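Local coordinates for ferripyochelin binding protein (Salmonella enterica subsp. enterica serovar Typhimurium, PDB 3R3R), which binds zinc and, as a member of the gamma-class carbonic anhydrase family, may hydrate carbon dioxide, at residues A[57-62]-A[86-91]; A[104-109]-A[163-168]; A[18-23]-A[36-41]. All coordinates share one frame; numbering follows the deposited sequence. Where two conformers were deposited one is given.

Overall arrangement
All three contacts lie along one corner of a left-handed parallel beta-helix. Along the chain, contact 3 comes first, then contact 1, then contact 2. Contacts 3 and 1 each join turns of successive coils, where the chain passes from the sheet containing strands 17-18, 34-36, 54-57 and 84-86 to the one containing 23-24, 41-42, 62-63 and 91-92. Their centres are about 10 Å apart, and R60 N bonds to D38 O. Contact 2, centred about 8 Å from contact 1, brings helix 158-182 back against the next coil. T91 OG1 and S167 OG join contacts 1 and 2, whereas contacts 2 and 3 lie about 17 Å apart between centres. The C-terminal helix thus flanks this corner.

Contact 1 of 3, residues A[57-62]-A[86-91]; sequences IGARTN and IGEDVT
I86 lies side by side with I57 where two coils of the left-handed beta-helix stack in parallel, its CD1 4.1 Å from I57 CG1 within the apolar interior. The carbonyl oxygen of I86 accepts the N-H of G58 at 2.8 Å, the last bond before both chains leave their strands and turn the corner; segment 57-62 does so through a type II turn from G58 to T61. T61 OG1 donates to G87 O over 2.8 Å, and G58 N adds only a weak second bond to the same oxygen. E88 sends an extended chain outward over A59 and R60. R60 NH2 approaches E88 OE1 from above the carboxylate plane, at 3.1 Å, the two flat groups standing 87° apart, while OE2 is linked through one water to A59 N and through another to R60 NH1. D89 donates its backbone N-H to A59 O, and its carboxylate is gripped side-on by R60, NE to OD1 at 2.9 Å and NH2 to OD2 at 3.0 Å. V90 N gives its hydrogen to T61 OG1 at 3.0 Å. That hydroxyl lies anti to its own carbonyl carbon (chi1 -75°), a rotation that places it between G87 O and V90 N and sends CG2 toward the interior, near I86 CG2. V90 O takes the N-H of N62, restoring the strand pairing, and T91 follows, paired with N62 through the backbone, its hydroxyl bonded to S167 of helix 158-182. T61 OG1, as donor and acceptor at once, thus ties two backbone polar groups of the neighbouring turn, whereas R60, E88 and D89 form a salt-bridge network on the partly exposed side of E88 and R60, where the two carboxylates probably stabilise the arginine's positive charge and are themselves partly neutralised by it.

Contact 2 of 3, residues A[104-109]-A[163-168]; sequences GNRVLV and GLQYSA
The backbone at R106, in a left-handed conformation at a corner of the coil, comes closest to helix 158-182 at L164, with 5.6 Å between their CA atoms. This is where the C-terminal helix, lying alongside the left-handed parallel beta-helix, packs against one of its hexapeptide-repeat coils. No hydrogen bond joins segments 104-109 and 163-168, and the fit relies on van der Waals contact. L164 supplies the main wedge. Its CG is anti to its own carbonyl carbon (chi1 -62°), which carries the forked end toward the coil: CD1 rests 3.3 Å from the carbonyl oxygen of R106, and CD2 reaches L108 CB at 3.6 Å. The two methyls therefore divide between a polar backbone atom at the corner and the first side-chain carbon of the strand that follows. One helical turn on from L164, S167 also points its CB toward the coil, but its hydroxyl is hydrogen-bonded to T91 on the preceding coil. Q165 borders the outer side of the contact. Its chain bends at chi2 and crosses the aliphatic part of R106, with the amide and guanidinium planes only 30° apart. The polar ends are engaged elsewhere: R106 NE forms a salt bridge with D124 on the next coil, and Q165 NE2 bonds to N169 OD1 within the helix, with a weak second bond to D89 OD1. What Q165 offers across the contact is its oxygen, set against methylene groups, with OE1 3.4 Å from R106 CD and 3.7 Å from R106 CG.

Contact 3 of 3, residues A[18-23]-A[36-41]; sequences IGQRVM and LADDVG
R21 and D39 run side by side on two stacked turns near the N-terminal end of the left-handed beta-helix, both pointing outward from the corner. From its root, R21 CB lies 3.5 Å from D39 OD1. The chain then extends through CG to CD, which is 3.7 Å from the same oxygen, and the bend at chi3 (-61°) turns the guanidinium back along the aspartate. NE donates to D39 OD1 at 2.9 Å, meeting it on the syn side. CZ is roughly equidistant from the two carboxylate oxygens, which lie near the guanidinium plane, and NH2 completes the side-on grip by donating to D39 OD2 at 2.9 Å along a nearly straight bond (171°). D39 OD1 has a further ionic partner in K175 of helix 158-182, whose NZ also binds R21 O. The helix is thereby tied to both turns, and two positive groups share one carboxylate, which would probably favour its charged form.

Beneath this pair the chains pair in parallel, G19 N to L36 O and M23 N to V40 O at the two ends, with D39 N to Q20 O between them. Segment 36-41 turns the corner by a type II turn from A37 to V40. Inward, L36 CD1 touches both I18 CD1 and V22 CG1. Beside the arginine, the D38 carboxylate crosses to the other turn: OD1 takes the Q20 N-H from above its plane at 2.8 Å and 178°, and OD2 receives a hydrogen bond from a water, whose oxygen accepts a hydrogen bond from R21 NH2 at 2.8 Å.

Contact 1 of 3, residues A[57-62]-A[86-91]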
ATOM      1  N   ILE A  57      -0.713   6.978   2.543  1.00 12.20           N
ATOM      2  CA  ILE A  57      -0.155   6.459   1.301  1.00 11.91           C
ATOM      3  C   ILE A  57       0.427   7.613   0.494  1.00 12.98           C
ATOM      4  O   ILE A  57      -0.283   8.552   0.156  1.00 14.07           O
ATOM      5  CB  ILE A  57      -1.198   5.663   0.488  1.00 12.00           C
ATOM      6  CG1 ILE A  57      -1.828   4.564   1.360  1.00 13.01           C
ATOM      7  CG2 ILE A  57      -0.536   5.059  -0.737  1.00 13.41           C
ATOM      8  CD1 ILE A  57      -2.830   3.662   0.643  1.00 13.42           C
ATOM      9  N   GLY A  58       1.725   7.531   0.216  1.00 13.96           N
ATOM     10  CA  GLY A  58       2.454   8.609  -0.429  1.00 14.58           C
ATOM     11  C   GLY A  58       2.195   8.728  -1.922  1.00 13.74           C
ATOM     12  O   GLY A  58       1.590   7.849  -2.547  1.00 13.31           O
ATOM     13  N   ALA A  59       2.683   9.822  -2.501  1.00 13.84           N
ATOM     14  CA  ALA A  59       2.375  10.182  -3.880  1.00 15.18           C
ATOM     15  C   ALA A  59       2.834   9.132  -4.893  1.00 13.66           C
ATOM     16  O   ALA A  59       3.895   8.506  -4.743  1.00 14.06           O
ATOM     17  CB  ALA A  59       2.959  11.561  -4.230  1.00 17.10           C
ATOM     18  N   ARG A  60       2.022   8.954  -5.933  1.00 14.79           N
ATOM     19  CA  ARG A  60       2.375   8.112  -7.076  1.00 15.21           C
ATOM     20  C   ARG A  60       2.501   6.646  -6.703  1.00 12.92           C
ATOM     21  O   ARG A  60       3.230   5.898  -7.346  1.00 13.73           O
ATOM     22  CB  ARG A  60       3.657   8.618  -7.774  1.00 17.22           C
ATOM     23  CG  ARG A  60       3.572  10.080  -8.257  1.00 18.00           C
ATOM     24  CD  ARG A  60       4.910  10.605  -8.783  1.00 19.68           C
ATOM     25  NE  ARG A  60       5.964  10.428  -7.796  1.00 20.13           N
ATOM     26  CZ  ARG A  60       6.191  11.238  -6.762  1.00 20.43           C
ATOM     27  NH1 ARG A  60       5.483  12.356  -6.576  1.00 20.94           N
ATOM     28  NH2 ARG A  60       7.155  10.936  -5.907  1.00 19.38           N
ATOM     29  N   THR A  61       1.772   6.239  -5.673  1.00 11.99           N
ATOM     30  CA  THR A  61       1.755   4.844  -5.237  1.00 11.12           C
ATOM     31  C   THR A  61       0.493   4.148  -5.722  1.00 10.83           C
ATOM     32  O   THR A  61      -0.601   4.730  -5.692  1.00 12.01           O
ATOM     33  CB  THR A  61       1.898   4.790  -3.707  1.00 11.69           C
ATOM     34  OG1 THR A  61       3.275   5.066  -3.409  1.00 12.46           O
ATOM     35  CG2 THR A  61       1.450   3.442  -3.102  1.00 11.32           C
ATOM     36  N   ASN A  62       0.664   2.918  -6.218  1.00 10.14           N
ATOM     37  CA  ASN A  62      -0.451   2.103  -6.659  1.00 10.98           C
ATOM     38  C   ASN A  62      -0.725   0.989  -5.659  1.00  9.42           C
ATOM     39  O   ASN A  62       0.198   0.342  -5.147  1.00  9.74           O
ATOM     40  CB  ASN A  62      -0.240   1.563  -8.085  1.00 11.25           C
ATOM     41  CG  ASN A  62       1.057   0.784  -8.254  1.00 11.09           C
ATOM     42  OD1 ASN A  62       2.140   1.358  -8.541  1.00 13.41           O
ATOM     43  ND2 ASN A  62       0.962  -0.513  -8.095  1.00  9.59           N
ATOM     44  N   ILE A  86       2.908   4.109   4.007  1.00 11.35           N
ATOM     45  CA  ILE A  86       3.452   3.681   2.722  1.00 12.09           C
ATOM     46  C   ILE A  86       3.989   4.922   2.017  1.00 12.19           C
ATOM     47  O   ILE A  86       3.301   5.945   1.953  1.00 12.40           O
ATOM     48  CB  ILE A  86       2.369   3.003   1.837  1.00 11.10           C
ATOM     49  CG1 ILE A  86       1.721   1.823   2.567  1.00 11.57           C
ATOM     50  CG2 ILE A  86       2.940   2.580   0.462  1.00 12.64           C
ATOM     51  CD1 ILE A  86       0.534   1.246   1.828  1.00 13.41           C
ATOM     52  N   GLY A  87       5.207   4.829   1.487  1.00 12.26           N
ATOM     53  CA  GLY A  87       5.864   5.968   0.861  1.00 13.64           C
ATOM     54  C   GLY A  87       5.427   6.252  -0.560  1.00 12.58           C
ATOM     55  O   GLY A  87       4.324   5.882  -0.972  1.00 13.42           O
ATOM     56  N   GLU A  88       6.296   6.961  -1.283  1.00 13.65           N
ATOM     57  CA  GLU A  88       6.053   7.426  -2.643  1.00 14.00           C
ATOM     58  C   GLU A  88       6.582   6.433  -3.675  1.00 12.47           C
ATOM     59  O   GLU A  88       7.556   5.717  -3.416  1.00 12.82           O
ATOM     60  CB  GLU A  88       6.757   8.772  -2.867  1.00 15.70           C
ATOM     61  CG  GLU A  88       6.355   9.814  -1.849  1.00 17.90           C
ATOM     62  CD  GLU A  88       6.835  11.213  -2.205  1.00 20.42           C
ATOM     63  OE1 GLU A  88       7.835  11.369  -2.936  1.00 20.76           O
ATOM     64  OE2 GLU A  88       6.198  12.182  -1.752  1.00 23.62           O
ATOM     65  N   ASP A  89       5.948   6.387  -4.847  1.00 13.67           N
ATOM     66  CA  ASP A  89       6.400   5.540  -5.963  1.00 13.64           C
ATOM     67  C   ASP A  89       6.474   4.072  -5.562  1.00 11.54           C
ATOM     68  O   ASP A  89       7.375   3.345  -5.990  1.00 11.84           O
ATOM     69  CB  ASP A  89       7.755   6.025  -6.503  1.00 15.57           C
ATOM     70  CG  ASP A  89       7.693   7.449  -7.025  1.00 17.56           C
ATOM     71  OD1 ASP A  89       6.888   7.718  -7.945  1.00 19.75           O
ATOM     72  OD2 ASP A  89       8.393   8.313  -6.472  1.00 21.11           O
ATOM     73  N   VAL A  90       5.526   3.655  -4.725  1.00 10.92           N
ATOM     74  CA  VAL A  90       5.449   2.266  -4.280  1.00 11.12           C
ATOM     75  C   VAL A  90       4.480   1.501  -5.169  1.00  9.32           C
ATOM     76  O   VAL A  90       3.425   2.028  -5.538  1.00 10.86           O
ATOM     77  CB  VAL A  90       5.017   2.178  -2.788  1.00 11.04           C
ATOM     78  CG1 VAL A  90       4.717   0.745  -2.373  1.00 11.38           C
ATOM     79  CG2 VAL A  90       6.107   2.769  -1.898  1.00 12.25           C
ATOM     80  N   THR A  91       4.841   0.260  -5.493  1.00  9.85           N
ATOM     81  CA  THR A  91       3.967  -0.656  -6.203  1.00 10.44           C
ATOM     82  C   THR A  91       3.534  -1.761  -5.260  1.00  9.41           C
ATOM     83  O   THR A  91       4.335  -2.623  -4.895  1.00 11.15           O
ATOM     84  CB  THR A  91       4.713  -1.229  -7.432  1.00 11.22           C
ATOM     85  OG1 THR A  91       5.054  -0.151  -8.318  1.00 11.65           O
ATOM     86  CG2 THR A  91       3.854  -2.236  -8.197  1.00 11.83           C
TER
HETATM   87  O   HOH W   1       3.841  11.900  -0.703  1.00 19.82           O
HETATM   88  O   HOH W   2       6.160  13.852  -4.208  1.00 26.36           O

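Contact 2 of 3, residues A[104-109]-A[163-168]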
ATOM      1  N   GLY A 104       8.861   2.162   2.742  1.00 13.04           N
ATOM      2  CA  GLY A 104       9.528   3.359   2.263  1.00 13.84           C
ATOM      3  C   GLY A 104       9.141   3.684   0.840  1.00 13.84           C
ATOM      4  O   GLY A 104       8.080   3.307   0.365  1.00 16.67           O
ATOM      5  N   ASN A 105      10.013   4.417   0.162  1.00 13.45           N
ATOM      6  CA  ASN A 105       9.773   4.845  -1.208  1.00 13.05           C
ATOM      7  C   ASN A 105      10.345   3.863  -2.218  1.00 12.26           C
ATOM      8  O   ASN A 105      11.358   3.219  -1.947  1.00 12.57           O
ATOM      9  CB  ASN A 105      10.448   6.201  -1.451  1.00 14.30           C
ATOM     10  CG  ASN A 105      10.034   7.257  -0.449  1.00 16.58           C
ATOM     11  OD1 ASN A 105       8.855   7.416  -0.136  1.00 16.26           O
ATOM     12  ND2 ASN A 105      11.008   7.996   0.053  1.00 19.95           N
ATOM     13  N   ARG A 106       9.710   3.741  -3.382  1.00 12.25           N
ATOM     14  CA  ARG A 106      10.255   2.893  -4.464  1.00 11.85           C
ATOM     15  C   ARG A 106      10.442   1.451  -3.965  1.00 11.28           C
ATOM     16  O   ARG A 106      11.533   0.879  -3.986  1.00 12.91           O
ATOM     17  CB  ARG A 106      11.563   3.464  -5.042  1.00 13.03           C
ATOM     18  CG  ARG A 106      11.405   4.894  -5.575  1.00 14.12           C
ATOM     19  CD  ARG A 106      12.750   5.457  -6.043  1.00 15.32           C
ATOM     20  NE  ARG A 106      13.748   5.353  -4.985  1.00 15.27           N
ATOM     21  CZ  ARG A 106      13.857   6.197  -3.964  1.00 15.57           C
ATOM     22  NH1 ARG A 106      13.059   7.258  -3.874  1.00 17.35           N
ATOM     23  NH2 ARG A 106      14.775   5.980  -3.036  1.00 17.18           N
ATOM     24  N   VAL A 107       9.345   0.879  -3.489  1.00 11.80           N
ATOM     25  CA  VAL A 107       9.313  -0.518  -3.072  1.00 10.91           C
ATOM     26  C   VAL A 107       8.289  -1.222  -3.938  1.00 10.23           C
ATOM     27  O   VAL A 107       7.213  -0.669  -4.208  1.00 10.91           O
ATOM     28  CB  VAL A 107       8.906  -0.634  -1.584  1.00 11.47           C
ATOM     29  CG1 VAL A 107       8.639  -2.091  -1.175  1.00 11.63           C
ATOM     30  CG2 VAL A 107       9.983  -0.002  -0.711  1.00 11.71           C
ATOM     31  N   LEU A 108       8.631  -2.418  -4.395  1.00 10.43           N
ATOM     32  CA  LEU A 108       7.675  -3.266  -5.106  0.50 11.26           C
ATOM     33  C   LEU A 108       7.369  -4.451  -4.187  1.00 10.01           C
ATOM     34  O   LEU A 108       8.221  -5.248  -3.873  1.00 11.35           O
ATOM     35  CB  LEU A 108       8.275  -3.726  -6.436  0.50 14.63           C
ATOM     36  CG  LEU A 108       7.503  -4.790  -7.225  0.50 18.65           C
ATOM     37  CD1 LEU A 108       6.175  -4.288  -7.537  0.50 19.54           C
ATOM     38  CD2 LEU A 108       8.250  -5.153  -8.487  0.50 19.98           C
ATOM     39  N   VAL A 109       6.089  -4.574  -3.840  1.00  9.36           N
ATOM     40  CA  VAL A 109       5.618  -5.690  -3.028  1.00  9.84           C
ATOM     41  C   VAL A 109       4.944  -6.695  -3.966  1.00  9.59           C
ATOM     42  O   VAL A 109       3.871  -6.419  -4.516  1.00 11.08           O
ATOM     43  CB  VAL A 109       4.631  -5.257  -1.935  1.00 10.60           C
ATOM     44  CG1 VAL A 109       4.280  -6.456  -1.029  1.00 11.72           C
ATOM     45  CG2 VAL A 109       5.213  -4.110  -1.078  1.00 11.95           C
ATOM     46  N   GLY A 163      13.898  -0.373 -12.364  1.00 15.67           N
ATOM     47  CA  GLY A 163      12.584  -0.951 -12.611  1.00 15.36           C
ATOM     48  C   GLY A 163      11.568  -0.598 -11.541  1.00 14.73           C
ATOM     49  O   GLY A 163      10.370  -0.573 -11.824  1.00 15.21           O
ATOM     50  N   LEU A 164      12.019  -0.350 -10.314  1.00 14.07           N
ATOM     51  CA  LEU A 164      11.100   0.062  -9.255  1.00 14.30           C
ATOM     52  C   LEU A 164      10.434   1.389  -9.620  1.00 13.94           C
ATOM     53  O   LEU A 164       9.222   1.569  -9.451  1.00 13.87           O
ATOM     54  CB  LEU A 164      11.852   0.208  -7.942  1.00 14.77           C
ATOM     55  CG  LEU A 164      12.481  -1.093  -7.447  1.00 15.50           C
ATOM     56  CD1 LEU A 164      13.332  -0.784  -6.244  1.00 16.96           C
ATOM     57  CD2 LEU A 164      11.440  -2.155  -7.068  1.00 19.12           C
ATOM     58  N   GLN A 165      11.232   2.324 -10.127  1.00 14.65           N
ATOM     59  CA  GLN A 165      10.685   3.608 -10.543  1.00 15.68           C
ATOM     60  C   GLN A 165       9.806   3.479 -11.791  1.00 15.50           C
ATOM     61  O   GLN A 165       8.746   4.107 -11.886  1.00 15.54           O
ATOM     62  CB  GLN A 165      11.819   4.603 -10.792  1.00 17.74           C
ATOM     63  CG  GLN A 165      11.320   6.018 -11.075  1.00 19.61           C
ATOM     64  CD  GLN A 165      10.632   6.645  -9.868  1.00 22.80           C
ATOM     65  OE1 GLN A 165      11.198   6.691  -8.774  1.00 24.64           O
ATOM     66  NE2 GLN A 165       9.406   7.121 -10.058  1.00 22.54           N
ATOM     67  N   TYR A 166      10.262   2.667 -12.743  1.00 15.14           N
ATOM     68  CA  TYR A 166       9.503   2.420 -13.968  0.50 15.91           C
ATOM     69  C   TYR A 166       8.111   1.866 -13.654  1.00 14.04           C
ATOM     70  O   TYR A 166       7.124   2.305 -14.245  1.00 14.42           O
ATOM     71  CB  TYR A 166      10.265   1.482 -14.911  0.50 19.06           C
ATOM     72  CG  TYR A 166      11.575   2.049 -15.416  0.50 22.55           C
ATOM     73  CD1 TYR A 166      11.793   3.419 -15.454  0.50 24.83           C
ATOM     74  CD2 TYR A 166      12.594   1.213 -15.852  0.50 24.01           C
ATOM     75  CE1 TYR A 166      12.988   3.942 -15.918  0.50 26.03           C
ATOM     76  CE2 TYR A 166      13.793   1.724 -16.312  0.50 25.06           C
ATOM     77  CZ  TYR A 166      13.986   3.093 -16.345  0.50 26.32           C
ATOM     78  OH  TYR A 166      15.178   3.621 -16.804  0.50 28.81           O
ATOM     79  N   SER A 167       8.024   0.935 -12.710  1.00 13.61           N
ATOM     80  CA  SER A 167       6.737   0.378 -12.309  1.00 12.89           C
ATOM     81  C   SER A 167       5.791   1.477 -11.799  1.00 12.78           C
ATOM     82  O   SER A 167       4.635   1.572 -12.215  1.00 13.34           O
ATOM     83  CB  SER A 167       6.957  -0.667 -11.217  1.00 12.78           C
ATOM     84  OG  SER A 167       5.726  -1.176 -10.742  1.00 13.82           O
ATOM     85  N   ALA A 168       6.290   2.318 -10.899  1.00 12.96           N
ATOM     86  CA  ALA A 168       5.464   3.387 -10.358  1.00 14.40           C
ATOM     87  C   ALA A 168       5.031   4.336 -11.479  1.00 13.34           C
ATOM     88  O   ALA A 168       3.857   4.755 -11.558  1.00 14.20           O
ATOM     89  CB  ALA A 168       6.217   4.152  -9.269  1.00 14.76           C
TER

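Contact 3 of 3, residues A[18-23]-A[36-41]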
ATOM      1  N   ILE A  18      -8.005  13.146   0.374  1.00 18.29           N
ATOM      2  CA  ILE A  18      -7.646  12.771  -0.994  1.00 19.44           C
ATOM      3  C   ILE A  18      -6.933  13.933  -1.673  1.00 19.47           C
ATOM      4  O   ILE A  18      -7.435  15.068  -1.672  1.00 20.71           O
ATOM      5  CB  ILE A  18      -8.910  12.432  -1.822  1.00 20.73           C
ATOM      6  CG1 ILE A  18      -9.803  11.424  -1.083  1.00 21.99           C
ATOM      7  CG2 ILE A  18      -8.533  11.957  -3.226  1.00 21.46           C
ATOM      8  CD1 ILE A  18      -9.127  10.094  -0.760  1.00 23.16           C
ATOM      9  N   GLY A  19      -5.763  13.660  -2.243  1.00 18.26           N
ATOM     10  CA  GLY A  19      -5.042  14.662  -3.011  1.00 18.98           C
ATOM     11  C   GLY A  19      -5.532  14.799  -4.440  1.00 18.93           C
ATOM     12  O   GLY A  19      -6.693  14.544  -4.745  1.00 20.10           O
ATOM     13  N   GLN A  20      -4.640  15.217  -5.330  1.00 20.83           N
ATOM     14  CA  GLN A  20      -5.037  15.460  -6.712  1.00 24.28           C
ATOM     15  C   GLN A  20      -4.741  14.283  -7.633  1.00 18.97           C
ATOM     16  O   GLN A  20      -3.767  13.553  -7.439  1.00 18.12           O
ATOM     17  CB  GLN A  20      -4.359  16.728  -7.234  1.00 36.40           C
ATOM     18  CG  GLN A  20      -4.734  17.972  -6.439  1.00 50.83           C
ATOM     19  CD  GLN A  20      -6.223  18.271  -6.499  1.00 63.65           C
ATOM     20  OE1 GLN A  20      -6.799  18.379  -7.581  1.00 68.20           O
ATOM     21  NE2 GLN A  20      -6.854  18.395  -5.335  1.00 67.73           N
ATOM     22  N   ARG A  21      -5.594  14.124  -8.642  1.00 18.36           N
ATOM     23  CA  ARG A  21      -5.467  13.080  -9.655  1.00 18.28           C
ATOM     24  C   ARG A  21      -5.433  11.690  -9.013  1.00 17.53           C
ATOM     25  O   ARG A  21      -4.701  10.803  -9.454  1.00 16.75           O
ATOM     26  CB  ARG A  21      -4.229  13.313 -10.519  1.00 19.94           C
ATOM     27  CG  ARG A  21      -4.189  14.713 -11.181  1.00 22.05           C
ATOM     28  CD  ARG A  21      -2.889  14.904 -11.944  1.00 22.90           C
ATOM     29  NE  ARG A  21      -1.754  14.820 -11.038  1.00 22.46           N
ATOM     30  CZ  ARG A  21      -1.312  15.833 -10.298  1.00 23.22           C
ATOM     31  NH1 ARG A  21      -1.886  17.033 -10.380  1.00 24.42           N
ATOM     32  NH2 ARG A  21      -0.280  15.640  -9.491  1.00 23.36           N
ATOM     33  N   VAL A  22      -6.220  11.503  -7.957  1.00 16.29           N
ATOM     34  CA  VAL A  22      -6.297  10.205  -7.294  1.00 15.37           C
ATOM     35  C   VAL A  22      -7.390   9.370  -7.945  1.00 15.13           C
ATOM     36  O   VAL A  22      -8.503   9.867  -8.157  1.00 17.23           O
ATOM     37  CB  VAL A  22      -6.572  10.371  -5.784  1.00 15.57           C
ATOM     38  CG1 VAL A  22      -6.777   9.012  -5.103  1.00 16.13           C
ATOM     39  CG2 VAL A  22      -5.415  11.091  -5.132  1.00 17.79           C
ATOM     40  N   MET A  23      -7.078   8.119  -8.281  1.00 14.30           N
ATOM     41  CA  MET A  23      -8.111   7.194  -8.720  1.00 14.71           C
ATOM     42  C   MET A  23      -8.501   6.277  -7.563  1.00 14.09           C
ATOM     43  O   MET A  23      -7.637   5.652  -6.956  1.00 14.38           O
ATOM     44  CB  MET A  23      -7.613   6.314  -9.868  1.00 15.57           C
ATOM     45  CG  MET A  23      -8.666   5.329 -10.359  1.00 17.05           C
ATOM     46  SD  MET A  23      -8.012   4.182 -11.604  1.00 16.64           S
ATOM     47  CE  MET A  23      -6.879   3.213 -10.612  1.00 15.61           C
ATOM     48  N   LEU A  36      -4.579   9.780   1.126  1.00 14.48           N
ATOM     49  CA  LEU A  36      -4.064   9.386  -0.181  1.00 14.53           C
ATOM     50  C   LEU A  36      -3.471  10.615  -0.840  1.00 15.82           C
ATOM     51  O   LEU A  36      -4.177  11.585  -1.133  1.00 16.14           O
ATOM     52  CB  LEU A  36      -5.179   8.818  -1.055  1.00 15.53           C
ATOM     53  CG  LEU A  36      -5.913   7.624  -0.454  1.00 15.51           C
ATOM     54  CD1 LEU A  36      -6.932   7.118  -1.444  1.00 16.34           C
ATOM     55  CD2 LEU A  36      -4.941   6.495  -0.053  1.00 14.31           C
ATOM     56  N   ALA A  37      -2.165  10.578  -1.050  1.00 15.20           N
ATOM     57  CA  ALA A  37      -1.452  11.672  -1.682  1.00 15.40           C
ATOM     58  C   ALA A  37      -1.706  11.733  -3.193  1.00 15.79           C
ATOM     59  O   ALA A  37      -2.380  10.871  -3.759  1.00 15.54           O
ATOM     60  CB  ALA A  37       0.021  11.565  -1.374  1.00 15.92           C
ATOM     61  N   ASP A  38      -1.205  12.786  -3.827  1.00 16.62           N
ATOM     62  CA  ASP A  38      -1.376  12.983  -5.261  1.00 17.51           C
ATOM     63  C   ASP A  38      -0.988  11.750  -6.072  1.00 14.57           C
ATOM     64  O   ASP A  38       0.005  11.086  -5.776  1.00 14.94           O
ATOM     65  CB  ASP A  38      -0.485  14.121  -5.756  1.00 19.19           C
ATOM     66  CG  ASP A  38      -0.868  15.484  -5.206  1.00 21.12           C
ATOM     67  OD1 ASP A  38      -1.959  15.657  -4.619  1.00 21.76           O
ATOM     68  OD2 ASP A  38      -0.052  16.404  -5.407  1.00 22.23           O
ATOM     69  N   ASP A  39      -1.759  11.481  -7.121  1.00 15.52           N
ATOM     70  CA  ASP A  39      -1.418  10.465  -8.114  1.00 15.30           C
ATOM     71  C   ASP A  39      -1.457   9.032  -7.591  1.00 14.17           C
ATOM     72  O   ASP A  39      -0.948   8.129  -8.245  1.00 15.28           O
ATOM     73  CB  ASP A  39      -0.059  10.764  -8.760  1.00 16.49           C
ATOM     74  CG  ASP A  39      -0.096  11.995  -9.647  1.00 18.78           C
ATOM     75  OD1 ASP A  39      -0.945  12.063 -10.564  1.00 18.21           O
ATOM     76  OD2 ASP A  39       0.720  12.902  -9.412  1.00 19.90           O
ATOM     77  N   VAL A  40      -2.061   8.823  -6.423  1.00 13.76           N
ATOM     78  CA  VAL A  40      -2.304   7.468  -5.929  1.00 13.39           C
ATOM     79  C   VAL A  40      -3.389   6.800  -6.773  1.00 13.51           C
ATOM     80  O   VAL A  40      -4.366   7.447  -7.174  1.00 13.92           O
ATOM     81  CB  VAL A  40      -2.701   7.498  -4.432  1.00 13.29           C
ATOM     82  CG1 VAL A  40      -3.334   6.188  -3.975  1.00 12.78           C
ATOM     83  CG2 VAL A  40      -1.486   7.786  -3.574  1.00 14.42           C
ATOM     84  N   GLY A  41      -3.204   5.516  -7.067  1.00 11.81           N
ATOM     85  CA  GLY A  41      -4.228   4.739  -7.738  1.00 11.78           C
ATOM     86  C   GLY A  41      -4.644   3.561  -6.897  1.00 10.47           C
ATOM     87  O   GLY A  41      -3.800   2.735  -6.543  1.00 11.38           O
TER
HETATM   88  O   HOH W   3      -0.148  18.086  -8.043  1.00 53.55           O